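Local coordinates for peptidoglycan D,D-transpeptidase PbpA (Mycobacterium tuberculosis, PDB 3UN7), which probably cross-links peptidoglycan as a penicillin-binding D,D-transpeptidase of the cell wall, and is probably required for the regulation of cell length, at residues A135-S139 / T140-L144; A166-W169 / Q170-G173; P241-S244 / L245-F249. One frame throughout, in Å; residues are numbered along the deposited sequence.

Interaction 1 (A135-S139 / T140-L144); sequences ALEPS and TGKIL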
loop_
_atom_site.group_PDB
_atom_site.type_symbol
_atom_site.label_atom_id
_atom_site.label_comp_id
_atom_site.label_asym_id
_atom_site.label_seq_id
_atom_site.Cartn_x
_atom_site.Cartn_y
_atom_site.Cartn_z
ATOM N N ALA A 135 0.875 4.509 3.696
ATOM C CA ALA A 135 0.250 5.008 4.899
ATOM C C ALA A 135 -1.024 5.749 4.512
ATOM O O ALA A 135 -1.053 6.535 3.559
ATOM C CB ALA A 135 1.210 5.910 5.696
ATOM N N LEU A 136 -2.082 5.459 5.251
ATOM C CA LEU A 136 -3.403 6.020 4.986
ATOM C C LEU A 136 -3.929 6.624 6.268
ATOM O O LEU A 136 -3.598 6.164 7.369
ATOM C CB LEU A 136 -4.380 4.929 4.517
ATOM C CG LEU A 136 -4.051 4.132 3.243
ATOM C CD1 LEU A 136 -5.126 3.081 2.980
ATOM C CD2 LEU A 136 -3.919 5.066 2.020
ATOM N N GLU A 137 -4.752 7.650 6.130
ATOM C CA GLU A 137 -5.485 8.193 7.271
ATOM C C GLU A 137 -6.854 7.538 7.261
ATOM O O GLU A 137 -7.641 7.805 6.356
ATOM C CB GLU A 137 -5.638 9.703 7.119
ATOM C CG GLU A 137 -6.342 10.373 8.296
ATOM C CD GLU A 137 -6.167 11.868 8.237
ATOM O OE1 GLU A 137 -6.804 12.502 7.380
ATOM O OE2 GLU A 137 -5.375 12.407 9.032
ATOM N N PRO A 138 -7.152 6.683 8.262
ATOM C CA PRO A 138 -8.341 5.850 8.137
ATOM C C PRO A 138 -9.683 6.590 8.090
ATOM O O PRO A 138 -10.580 6.133 7.387
ATOM C CB PRO A 138 -8.233 4.894 9.338
ATOM C CG PRO A 138 -6.770 4.933 9.736
ATOM C CD PRO A 138 -6.423 6.382 9.512
ATOM N N SER A 139 -9.798 7.733 8.779
ATOM C CA SER A 139 -11.052 8.474 8.857
ATOM C C SER A 139 -11.350 9.300 7.600
ATOM O O SER A 139 -12.478 9.758 7.404
ATOM C CB SER A 139 -11.053 9.393 10.084
ATOM O OG SER A 139 -10.054 10.394 9.977
ATOM N N THR A 140 -10.344 9.500 6.750
ATOM C CA THR A 140 -10.523 10.346 5.582
ATOM C C THR A 140 -10.199 9.666 4.272
ATOM O O THR A 140 -10.750 10.052 3.250
ATOM C CB THR A 140 -9.656 11.619 5.658
ATOM O OG1 THR A 140 -8.280 11.230 5.705
ATOM C CG2 THR A 140 -10.001 12.447 6.875
ATOM N N GLY A 141 -9.303 8.673 4.290
ATOM C CA GLY A 141 -8.755 8.119 3.046
ATOM C C GLY A 141 -7.555 8.845 2.440
ATOM O O GLY A 141 -7.064 8.467 1.372
ATOM N N LYS A 142 -7.065 9.887 3.107
ATOM C CA LYS A 142 -5.848 10.552 2.663
ATOM C C LYS A 142 -4.707 9.576 2.553
ATOM O O LYS A 142 -4.486 8.781 3.474
ATOM C CB LYS A 142 -5.420 11.639 3.641
ATOM C CG LYS A 142 -6.124 12.928 3.477
ATOM C CD LYS A 142 -5.415 13.979 4.310
ATOM C CE LYS A 142 -6.393 15.024 4.777
ATOM N NZ LYS A 142 -5.724 16.092 5.578
ATOM N N ILE A 143 -3.985 9.632 1.431
ATOM C CA ILE A 143 -2.779 8.800 1.243
ATOM C C ILE A 143 -1.630 9.639 1.788
ATOM O O ILE A 143 -1.307 10.690 1.236
ATOM C CB ILE A 143 -2.576 8.364 -0.253
ATOM C CG1 ILE A 143 -3.678 7.368 -0.672
ATOM C CG2 ILE A 143 -1.183 7.741 -0.479
ATOM C CD1 ILE A 143 -3.740 7.113 -2.183
ATOM N N LEU A 144 -1.063 9.198 2.908
ATOM C CA LEU A 144 -0.058 9.971 3.640
ATOM C C LEU A 144 1.366 9.590 3.232
ATOM O O LEU A 144 2.301 10.364 3.409
ATOM C CB LEU A 144 -0.255 9.804 5.160
ATOM C CG LEU A 144 -1.646 10.102 5.739
ATOM C CD1 LEU A 144 -1.739 9.659 7.210
ATOM C CD2 LEU A 144 -1.996 11.578 5.621
#
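Ala135 and Leu144 lie opposite in register, their CB atoms 4.2 Å apart, in a beta hairpin that joins strands 131-136 and 143-149 of the five-stranded antiparallel sheet of the transpeptidase domain; the end-to-end directions of 135-139 and 140-144 differ by 163°, close to antiparallel. Two backbone bonds flank the non-hydrogen-bonded pair Leu136-Ile143: Leu144 N to Ala135 O (2.7 Å) and Glu137 N to Lys142 O (2.9 Å). At the turn Glu137 O accepts twice: Gly141 N lies nearly in line with the carbonyl, whereas Thr140 N comes in from well above the carbonyl plane. Gly141 has a positive phi, a backbone shape in which a beta carbon would collide with the carbonyl oxygen of Thr140.

Apolar contacts flank this frame. Leu136 and Ile143 lie side by side and point the same way, CD2 of Leu136 being 3.6 Å from CG1 of Ile143; Leu136 also packs on Leu318, Ala321 and Ala325 of helix 317-328. Ala135 and Leu144 both touch Ile113 of helix 111-123, and Leu144 CD1 lies against the backbone N of Glu137.

The side-chain polar contacts centre on Thr140. Its OG1 accepts from Lys142 N, an ST turn, with an N-H...O angle of 169°. Lys142 extends its chain past the Glu137 carboxylate, but NZ stays 4.2 Å from OE1, beyond a salt bridge, so any attraction is longer-ranged. With CG anti to the backbone N (chi1 -178°), Glu137 reaches over the turn, and its OE1 receives Thr140 OG1 at 2.6 Å on the anti lone pair, away from OE2.

Interaction 2 (A166-W169 / Q170-G173); sequences AQAW and QRLG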
loop_
_atom_site.group_PDB
_atom_site.type_symbol
_atom_site.label_atom_id
_atom_site.label_comp_id
_atom_site.label_asym_id
_atom_site.label_seq_id
_atom_site.Cartn_x
_atom_site.Cartn_y
_atom_site.Cartn_z
ATOM N N ALA A 166 17.386 9.066 -23.237
ATOM C CA ALA A 166 17.367 7.725 -23.853
ATOM C C ALA A 166 18.188 6.684 -23.091
ATOM O O ALA A 166 17.776 5.523 -22.974
ATOM C CB ALA A 166 17.800 7.793 -25.319
ATOM N N GLN A 167 19.351 7.098 -22.580
ATOM C CA GLN A 167 20.213 6.202 -21.812
ATOM C C GLN A 167 19.599 5.843 -20.465
ATOM O O GLN A 167 19.581 4.672 -20.094
ATOM C CB GLN A 167 21.621 6.780 -21.651
ATOM C CG GLN A 167 22.537 6.450 -22.825
ATOM C CD GLN A 167 23.789 7.316 -22.878
ATOM O OE1 GLN A 167 24.075 8.079 -21.946
ATOM N NE2 GLN A 167 24.538 7.213 -23.983
ATOM N N ALA A 168 19.064 6.839 -19.753
ATOM C CA ALA A 168 18.309 6.579 -18.516
ATOM C C ALA A 168 17.141 5.634 -18.765
ATOM O O ALA A 168 16.906 4.706 -17.992
ATOM C CB ALA A 168 17.811 7.877 -17.887
ATOM N N TRP A 169 16.410 5.887 -19.848
ATOM C CA TRP A 169 15.265 5.070 -20.215
ATOM C C TRP A 169 15.660 3.596 -20.408
ATOM O O TRP A 169 14.996 2.701 -19.888
ATOM C CB TRP A 169 14.610 5.623 -21.482
ATOM C CG TRP A 169 13.324 4.959 -21.837
ATOM C CD1 TRP A 169 13.100 4.096 -22.878
ATOM C CD2 TRP A 169 12.080 5.082 -21.141
ATOM N NE1 TRP A 169 11.786 3.687 -22.874
ATOM C CE2 TRP A 169 11.140 4.279 -21.818
ATOM C CE3 TRP A 169 11.667 5.800 -20.010
ATOM C CZ2 TRP A 169 9.808 4.177 -21.406
ATOM C CZ3 TRP A 169 10.346 5.688 -19.595
ATOM C CH2 TRP A 169 9.433 4.891 -20.294
ATOM N N GLN A 170 16.758 3.373 -21.126
ATOM C CA GLN A 170 17.269 2.028 -21.426
ATOM C C GLN A 170 17.808 1.328 -20.173
ATOM O O GLN A 170 17.501 0.148 -19.939
ATOM C CB GLN A 170 18.329 2.122 -22.538
ATOM C CG GLN A 170 19.148 0.861 -22.801
ATOM C CD GLN A 170 20.599 1.018 -22.368
ATOM O OE1 GLN A 170 20.912 1.773 -21.437
ATOM N NE2 GLN A 170 21.494 0.316 -23.049
ATOM N N ARG A 171 18.587 2.056 -19.366
ATOM C CA ARG A 171 19.075 1.548 -18.075
ATOM C C ARG A 171 17.926 1.115 -17.152
ATOM O O ARG A 171 17.972 0.039 -16.570
ATOM C CB ARG A 171 19.953 2.589 -17.359
ATOM C CG ARG A 171 21.346 2.825 -17.965
ATOM C CD ARG A 171 22.130 3.879 -17.158
ATOM N NE ARG A 171 22.255 5.183 -17.834
ATOM C CZ ARG A 171 21.779 6.338 -17.369
ATOM N NH1 ARG A 171 21.123 6.387 -16.214
ATOM N NH2 ARG A 171 21.962 7.459 -18.062
ATOM N N LEU A 172 16.898 1.950 -17.029
ATOM C CA LEU A 172 15.764 1.664 -16.145
ATOM C C LEU A 172 14.923 0.501 -16.669
ATOM O O LEU A 172 14.471 -0.355 -15.902
ATOM C CB LEU A 172 14.893 2.924 -15.942
ATOM C CG LEU A 172 15.537 4.100 -15.184
ATOM C CD1 LEU A 172 14.701 5.388 -15.234
ATOM C CD2 LEU A 172 15.867 3.732 -13.742
ATOM N N GLY A 173 14.739 0.464 -17.982
ATOM C CA GLY A 173 13.979 -0.598 -18.628
ATOM C C GLY A 173 14.621 -1.967 -18.523
ATOM O O GLY A 173 13.924 -2.986 -18.432
#
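Arg171 folds back along helix 162-174 over Gln167 and Ala168, the previous turn of this alpha-helix, near the protein surface. The backbone evidence is a run of four consecutive i to i+4 bonds: Gln170 N to Ala166 O and Gly173 N to Trp169 O at 3.0 Å each, Arg171 N to Gln167 O and Leu172 N to Ala168 O at 2.9 Å each. The bond to Gln167 O is the straightest of the four, with an N-H...O angle of 172°. On the same turn, CG of Leu172 comes within 3.2 Å of Ala168 O.

The guanidinium lies with one face over the Gln167-Ala168 peptide, its plane nearly parallel to that of the peptide. CG of Arg171 stands beside the backbone N (chi1 -72°) and the chain bends at chi3 (-107°), which turns the planar group back over this peptide. The overlap falls near the rim of the guanidinium: Ala168 N is 3.4 Å from NH2 of Arg171, a meeting of two donors and no hydrogen bond. NH2 also touches Gln167 CB at 3.7 Å, and the aliphatic part of the arginine passes close to Gln167 O.

Apolar packing is directed to other parts of the chain. Ala168 packs on Leu156 and Leu157 of helix 154-157, and Arg171 also reaches Leu156. The Trp169 ring stacks with Tyr66, and its side chain also touches Phe61, while Leu172 contacts Leu180.

The segments share no side-chain hydrogen bond or salt bridge. NE and NH2 of Arg171 lie over the peptide without a hydrogen bond to it, so the arginine contact is van der Waals in kind and the directional bonding is that of the helix backbone.

Interaction 3 (P241-S244 / L245-F249); sequences PTVS and LREAF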
loop_
_atom_site.group_PDB
_atom_site.type_symbol
_atom_site.label_atom_id
_atom_site.label_comp_id
_atom_site.label_asym_id
_atom_site.label_seq_id
_atom_site.Cartn_x
_atom_site.Cartn_y
_atom_site.Cartn_z
ATOM N N PRO A 241 -4.513 -30.273 22.044
ATOM C CA PRO A 241 -5.083 -30.731 20.759
ATOM C C PRO A 241 -5.663 -29.597 19.901
ATOM O O PRO A 241 -5.528 -29.618 18.676
ATOM C CB PRO A 241 -6.198 -31.692 21.190
ATOM C CG PRO A 241 -5.768 -32.182 22.551
ATOM C CD PRO A 241 -5.069 -31.015 23.193
ATOM N N THR A 242 -6.305 -28.622 20.543
ATOM C CA THR A 242 -6.933 -27.500 19.835
ATOM C C THR A 242 -6.542 -26.165 20.464
ATOM O O THR A 242 -5.979 -26.140 21.556
ATOM C CB THR A 242 -8.466 -27.638 19.829
ATOM O OG1 THR A 242 -8.947 -27.615 21.175
ATOM C CG2 THR A 242 -8.899 -28.958 19.157
ATOM N N VAL A 243 -6.822 -25.061 19.762
ATOM C CA VAL A 243 -6.663 -23.715 20.324
ATOM C C VAL A 243 -7.854 -22.858 19.907
ATOM O O VAL A 243 -8.518 -23.153 18.913
ATOM C CB VAL A 243 -5.356 -23.000 19.867
ATOM C CG1 VAL A 243 -4.104 -23.632 20.528
ATOM C CG2 VAL A 243 -5.244 -22.978 18.355
ATOM N N SER A 244 -8.115 -21.804 20.674
ATOM C CA SER A 244 -9.167 -20.858 20.337
ATOM C C SER A 244 -8.816 -20.125 19.045
ATOM O O SER A 244 -7.639 -19.942 18.728
ATOM C CB SER A 244 -9.354 -19.850 21.471
ATOM O OG SER A 244 -8.252 -18.950 21.539
ATOM N N LEU A 245 -9.842 -19.708 18.306
ATOM C CA LEU A 245 -9.668 -18.838 17.148
ATOM C C LEU A 245 -8.783 -17.637 17.515
ATOM O O LEU A 245 -7.865 -17.317 16.775
ATOM C CB LEU A 245 -11.036 -18.382 16.608
ATOM C CG LEU A 245 -11.169 -17.645 15.266
ATOM C CD1 LEU A 245 -12.569 -17.857 14.682
ATOM C CD2 LEU A 245 -10.898 -16.178 15.439
ATOM N N ARG A 246 -9.036 -16.992 18.652
ATOM C CA ARG A 246 -8.194 -15.858 19.072
ATOM C C ARG A 246 -6.723 -16.259 19.171
ATOM O O ARG A 246 -5.840 -15.548 18.675
ATOM C CB ARG A 246 -8.669 -15.229 20.396
ATOM C CG ARG A 246 -7.727 -14.131 20.939
ATOM C CD ARG A 246 -7.007 -14.532 22.251
ATOM N NE ARG A 246 -5.752 -13.804 22.503
ATOM C CZ ARG A 246 -5.626 -12.474 22.512
ATOM N NH1 ARG A 246 -6.669 -11.684 22.269
ATOM N NH2 ARG A 246 -4.440 -11.923 22.753
ATOM N N GLU A 247 -6.461 -17.381 19.835
ATOM C CA GLU A 247 -5.097 -17.850 19.992
ATOM C C GLU A 247 -4.444 -18.124 18.629
ATOM O O GLU A 247 -3.321 -17.683 18.389
ATOM C CB GLU A 247 -5.046 -19.080 20.897
ATOM C CG GLU A 247 -3.646 -19.429 21.369
ATOM C CD GLU A 247 -3.629 -20.434 22.512
ATOM O OE1 GLU A 247 -4.477 -21.356 22.527
ATOM O OE2 GLU A 247 -2.758 -20.298 23.395
ATOM N N ALA A 248 -5.156 -18.823 17.745
ATOM C CA ALA A 248 -4.653 -19.117 16.396
ATOM C C ALA A 248 -4.330 -17.835 15.627
ATOM O O ALA A 248 -3.325 -17.766 14.907
ATOM C CB ALA A 248 -5.655 -19.957 15.611
ATOM N N PHE A 249 -5.177 -16.821 15.775
ATOM C CA PHE A 249 -4.936 -15.551 15.089
ATOM C C PHE A 249 -3.656 -14.886 15.586
ATOM O O PHE A 249 -2.800 -14.512 14.787
ATOM C CB PHE A 249 -6.125 -14.592 15.249
ATOM C CG PHE A 249 -6.007 -13.340 14.429
ATOM C CD1 PHE A 249 -6.588 -13.269 13.171
ATOM C CD2 PHE A 249 -5.304 -12.229 14.913
ATOM C CE1 PHE A 249 -6.490 -12.114 12.411
ATOM C CE2 PHE A 249 -5.185 -11.067 14.146
ATOM C CZ PHE A 249 -5.782 -11.015 12.898
#
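Ser244 OG accepts from Glu247 N at 2.9 Å, with an N-H...O angle of 160°, and caps the first turn of helix 245-251. The hydroxyl gets there because OG lies between the backbone N and the carbonyl carbon (chi1 71°), turned back toward the start of the helix. Ser244 O takes the Ala248 N-H, also at 2.9 Å, in a nearly straight bond. One residue thus uses both its side-chain and its main-chain oxygen on the opening turn.

Ser244 is therefore the N-cap of the helix and at the same time the last residue of strand 242-244. The local axes of strand and helix stand at 91°, so the chain turns a right angle here. Strand 242-244 pairs antiparallel with strand 213-215, Val243 bonding to Leu214 through the backbone and Thr242 OG1 to Gln213 NE2.

Around the cap, CB of Glu247 lies 3.3 Å from Ser244 OG. The glutamate chain then extends, CG anti to the backbone N, and crosses Val243 at about a right angle, bringing OE1 to 3.1 Å from Val243 CG1. This is a close approach of a carboxylate oxygen to a methyl. The other methyl of Val243, CG2, meets Ala248 CB at 4.1 Å. Farther out, Ala248 packs on Ala256 and Phe257 of helix 254-264. The Ala248 side chain is about 11 Å from that of Ser193, the acyl-ester serine inferred by similarity, while Phe249 reaches Val197 and Thr200 of helix 196-205.

How the interactions relate
All three contacts are local, and they follow in series along the transpeptidase domain, with no nesting or crossing. Interaction 1 comes first and closes the tight hairpin at the edge of the five-stranded sheet, where 143-149 is the outermost strand; its centre is about 11 Å from the centre of the chain. Interaction 2 closes no loop beyond successive turns of helix 162-174, which packs on helix 154-157 and on Phe61, Arg65 and Tyr66. Interaction 3 joins strand 242-244 to helix 245-251, next to helices 196-205 and 254-264. Interactions 2 and 3 lie on opposite sides of the chain's centre, their centres 52 Å apart; nearest atoms of interactions 1 and 3 are about 16 Å apart.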